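PDB 1G61: translation initiation factor 6 from Methanocaldococcus jannaschii, which binds the 50S ribosomal subunit and prevents its association with the 30S subunit to form the 70S initiation complex. Local coordinates for residues P216-L219 with I220-A224; T193-V196 with G197-I200. All coordinates share one frame; numbering follows the deposited sequence.

How the interactions relate
Both interactions are local, but they occupy different depths of the fold. Interaction 1 lies on helix 215-225, its centre about 18 Å from the centre of the chain, with one flank of the helix packed on strands and the other exposed. Interaction 2 is a turn in the loop leading into strand 200-202, its centre about 10 Å from that of the chain, with V196, C199 and I200 buried. Regular i to i+4 backbone bonds give way there to bonds spanning only three residues (i to i+3), and a glutamate chain lying across two leucines gives way to a thiol beside a threonine methyl. The two meet where I221 CD1 packs 3.9 Å from I200 CD1, and both place side chains against L162 of strand 160-163.

Interaction 1: residues P216-L219 with I220-A224; sequences PELL and IIEDA
P216-L219 and I220-A224 are successive turns of one helix, joined by i to i+4 backbone hydrogen bonds. I221 N donates to E217 O at 2.9 Å, E222 N to L218 O and D223 N to L219 O, while the bond from I220 N to P216 O is weak. I221 CG1, set beside its own backbone N, lies over the carbonyl of the preceding turn, 3.2 Å from E217 O. Apolar packing faces the strands: I221 rests on V209 and L162, L218 on V209 and I4, with R6 also touched by L218. Helix 215-225 thus covers the N-terminal strand 4-7 together with strands 160-163 and 207-210, consistent with the velcro-like closure that joins the two ends of the chain in this alpha-beta ring. The carboxylates take different roles. E222 also touches I4, and its extended chain crosses the leucines obliquely, OE2 coming 3.7 Å from L218 CG and OE1 4.0 Å from L219 CD1. Cut back to alanine, E222 would probably leave L218 and L219 without the chain that crosses them. The buried E217 carboxylate points to the loop instead, fixed by four hydrogen bonds: OE2 with T188 OG1 and G192 N, OE1 with the backbone N of K191 and of T214.

Interaction 2: residues T193-V196 with G197-I200; sequences TTSV and GACI
S195 is the centre of an inverse gamma turn, closed by a weak bond from V196 N to T194 O, and its carbonyl O also accepts a hydrogen bond from A198 N (2.9 Å), so that two turns meet at one residue. One residue on, C199 N reaches V196 O at 3.0 Å. Neither donor follows a carbonyl lone pair: A198 N stands 48° out of the plane of its acceptor carbonyl and C199 N 64° out of its own. The thiol of C199 reaches back to T193. Chi1 of -60° sets SG anti to the carbonyl carbon, and there it lies 3.5 Å from T193 CG2 and 3.6 Å from S195 O; A189 and N190 touch the same side chain. Packing of V196 on I200 is looser, CB to CD1 4.5 Å, but both residues rest on L162 and so tie the turn to strand 160-163. Backbone hydrogen bonds between A198 and G16 and between C199 and G210 join it to helix 15-18 and strand 207-210. With V196, G197 and A198 all in right-handed helical conformation, residues 195-199 form two overlapping type I beta turns that deliver the chain into strand 200-202.

Interaction 1: residues P216-L219 with I220-A224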
loop_
_atom_site.group_PDB
_atom_site.type_symbol
_atom_site.label_atom_id
_atom_site.label_comp_id
_atom_site.label_asym_id
_atom_site.label_seq_id
_atom_site.Cartn_x
_atom_site.Cartn_y
_atom_site.Cartn_z
ATOM N N PRO A 216 -12.818 2.282 18.426
ATOM C CA PRO A 216 -11.896 1.257 18.923
ATOM C C PRO A 216 -10.917 0.816 17.868
ATOM O O PRO A 216 -9.742 0.552 18.130
ATOM C CB PRO A 216 -12.873 0.142 19.329
ATOM C CG PRO A 216 -14.120 0.908 19.717
ATOM C CD PRO A 216 -14.252 1.951 18.643
ATOM N N GLU A 217 -11.354 0.709 16.612
ATOM C CA GLU A 217 -10.441 0.309 15.552
ATOM C C GLU A 217 -9.355 1.348 15.362
ATOM O O GLU A 217 -8.175 1.009 15.169
ATOM C CB GLU A 217 -11.181 0.112 14.210
ATOM C CG GLU A 217 -12.050 -1.142 14.188
ATOM C CD GLU A 217 -12.882 -1.272 12.909
ATOM O OE1 GLU A 217 -13.325 -0.228 12.332
ATOM O OE2 GLU A 217 -13.097 -2.436 12.492
ATOM N N LEU A 218 -9.767 2.610 15.379
ATOM C CA LEU A 218 -8.805 3.706 15.167
ATOM C C LEU A 218 -7.723 3.668 16.226
ATOM O O LEU A 218 -6.531 3.888 15.957
ATOM C CB LEU A 218 -9.584 5.012 15.138
ATOM C CG LEU A 218 -8.916 6.179 14.409
ATOM C CD1 LEU A 218 -8.672 5.826 12.944
ATOM C CD2 LEU A 218 -9.766 7.436 14.542
ATOM N N LEU A 219 -8.107 3.413 17.483
ATOM C CA LEU A 219 -7.086 3.322 18.514
ATOM C C LEU A 219 -6.027 2.272 18.211
ATOM O O LEU A 219 -4.819 2.437 18.370
ATOM C CB LEU A 219 -7.830 3.022 19.827
ATOM C CG LEU A 219 -7.013 3.109 21.089
ATOM C CD1 LEU A 219 -6.340 4.469 21.196
ATOM C CD2 LEU A 219 -7.925 2.872 22.299
ATOM N N ILE A 220 -6.470 1.086 17.801
ATOM C CA ILE A 220 -5.571 -0.015 17.469
ATOM C C ILE A 220 -4.720 0.332 16.261
ATOM O O ILE A 220 -3.513 0.007 16.210
ATOM C CB ILE A 220 -6.374 -1.313 17.347
ATOM C CG1 ILE A 220 -6.835 -1.780 18.755
ATOM C CG2 ILE A 220 -5.583 -2.411 16.660
ATOM C CD1 ILE A 220 -8.002 -2.731 18.758
ATOM N N ILE A 221 -5.295 0.979 15.238
ATOM C CA ILE A 221 -4.523 1.406 14.062
ATOM C C ILE A 221 -3.448 2.389 14.458
ATOM O O ILE A 221 -2.281 2.268 14.024
ATOM C CB ILE A 221 -5.492 2.038 13.060
ATOM C CG1 ILE A 221 -6.443 0.974 12.499
ATOM C CG2 ILE A 221 -4.727 2.784 11.959
ATOM C CD1 ILE A 221 -7.693 1.559 11.840
ATOM N N GLU A 222 -3.777 3.397 15.279
ATOM C CA GLU A 222 -2.821 4.370 15.730
ATOM C C GLU A 222 -1.628 3.706 16.431
ATOM O O GLU A 222 -0.471 4.008 16.137
ATOM C CB GLU A 222 -3.494 5.344 16.732
ATOM C CG GLU A 222 -4.312 6.423 16.044
ATOM C CD GLU A 222 -5.352 7.068 16.948
ATOM O OE1 GLU A 222 -5.302 6.847 18.182
ATOM O OE2 GLU A 222 -6.230 7.785 16.417
ATOM N N ASP A 223 -1.923 2.799 17.354
ATOM C CA ASP A 223 -0.878 2.101 18.107
ATOM C C ASP A 223 -0.007 1.224 17.202
ATOM O O ASP A 223 1.208 1.214 17.345
ATOM C CB ASP A 223 -1.463 1.218 19.227
ATOM C CG ASP A 223 -2.091 2.015 20.348
ATOM O OD1 ASP A 223 -1.764 3.207 20.536
ATOM O OD2 ASP A 223 -2.910 1.412 21.085
ATOM N N ALA A 224 -0.642 0.534 16.247
ATOM C CA ALA A 224 0.117 -0.352 15.377
ATOM C C ALA A 224 1.045 0.386 14.438
ATOM O O ALA A 224 2.121 -0.116 14.105
ATOM C CB ALA A 224 -0.883 -1.195 14.568
#

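Interaction 2: residues T193-V196 with G197-I200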
loop_
_atom_site.group_PDB
_atom_site.type_symbol
_atom_site.label_atom_id
_atom_site.label_comp_id
_atom_site.label_asym_id
_atom_site.label_seq_id
_atom_site.Cartn_x
_atom_site.Cartn_y
_atom_site.Cartn_z
ATOM N N THR A 193 -13.880 -5.180 8.879
ATOM C CA THR A 193 -13.207 -5.756 7.723
ATOM C C THR A 193 -11.835 -6.229 8.151
ATOM O O THR A 193 -11.072 -5.463 8.774
ATOM C CB THR A 193 -13.149 -4.679 6.613
ATOM O OG1 THR A 193 -14.511 -4.377 6.235
ATOM C CG2 THR A 193 -12.410 -5.177 5.382
ATOM N N THR A 194 -11.510 -7.470 7.782
ATOM C CA THR A 194 -10.220 -8.046 8.228
ATOM C C THR A 194 -9.086 -7.726 7.262
ATOM O O THR A 194 -7.920 -7.758 7.646
ATOM C CB THR A 194 -10.327 -9.576 8.381
ATOM O OG1 THR A 194 -10.837 -10.119 7.151
ATOM C CG2 THR A 194 -11.310 -9.933 9.487
ATOM N N SER A 195 -9.429 -7.429 6.008
ATOM C CA SER A 195 -8.415 -7.135 4.990
ATOM C C SER A 195 -8.032 -5.675 5.153
ATOM O O SER A 195 -8.448 -4.785 4.408
ATOM C CB SER A 195 -8.990 -7.505 3.618
ATOM O OG SER A 195 -10.341 -7.093 3.484
ATOM N N VAL A 196 -7.211 -5.387 6.175
ATOM C CA VAL A 196 -7.004 -3.974 6.522
ATOM C C VAL A 196 -6.240 -3.251 5.454
ATOM O O VAL A 196 -6.370 -2.010 5.343
ATOM C CB VAL A 196 -6.274 -3.882 7.891
ATOM C CG1 VAL A 196 -7.228 -4.413 8.977
ATOM C CG2 VAL A 196 -4.950 -4.594 7.895
ATOM N N GLY A 197 -5.456 -3.943 4.633
ATOM C CA GLY A 197 -4.750 -3.300 3.524
ATOM C C GLY A 197 -5.734 -2.753 2.482
ATOM O O GLY A 197 -5.409 -1.809 1.770
ATOM N N ALA A 198 -6.932 -3.280 2.391
ATOM C CA ALA A 198 -7.946 -2.756 1.478
ATOM C C ALA A 198 -8.559 -1.487 2.043
ATOM O O ALA A 198 -9.245 -0.785 1.283
ATOM C CB ALA A 198 -9.049 -3.795 1.238
ATOM N N CYS A 199 -8.331 -1.144 3.304
ATOM C CA CYS A 199 -9.097 -0.100 3.996
ATOM C C CYS A 199 -8.288 1.131 4.376
ATOM O O CYS A 199 -8.879 2.134 4.817
ATOM C CB CYS A 199 -9.667 -0.666 5.322
ATOM S SG CYS A 199 -10.778 -2.080 5.075
ATOM N N ILE A 200 -6.979 1.090 4.252
ATOM C CA ILE A 200 -6.096 2.106 4.839
ATOM C C ILE A 200 -4.887 2.323 3.931
ATOM O O ILE A 200 -4.338 1.370 3.401
ATOM C CB ILE A 200 -5.539 1.612 6.175
ATOM C CG1 ILE A 200 -6.643 1.342 7.223
ATOM C CG2 ILE A 200 -4.494 2.582 6.723
ATOM C CD1 ILE A 200 -6.170 0.571 8.422
#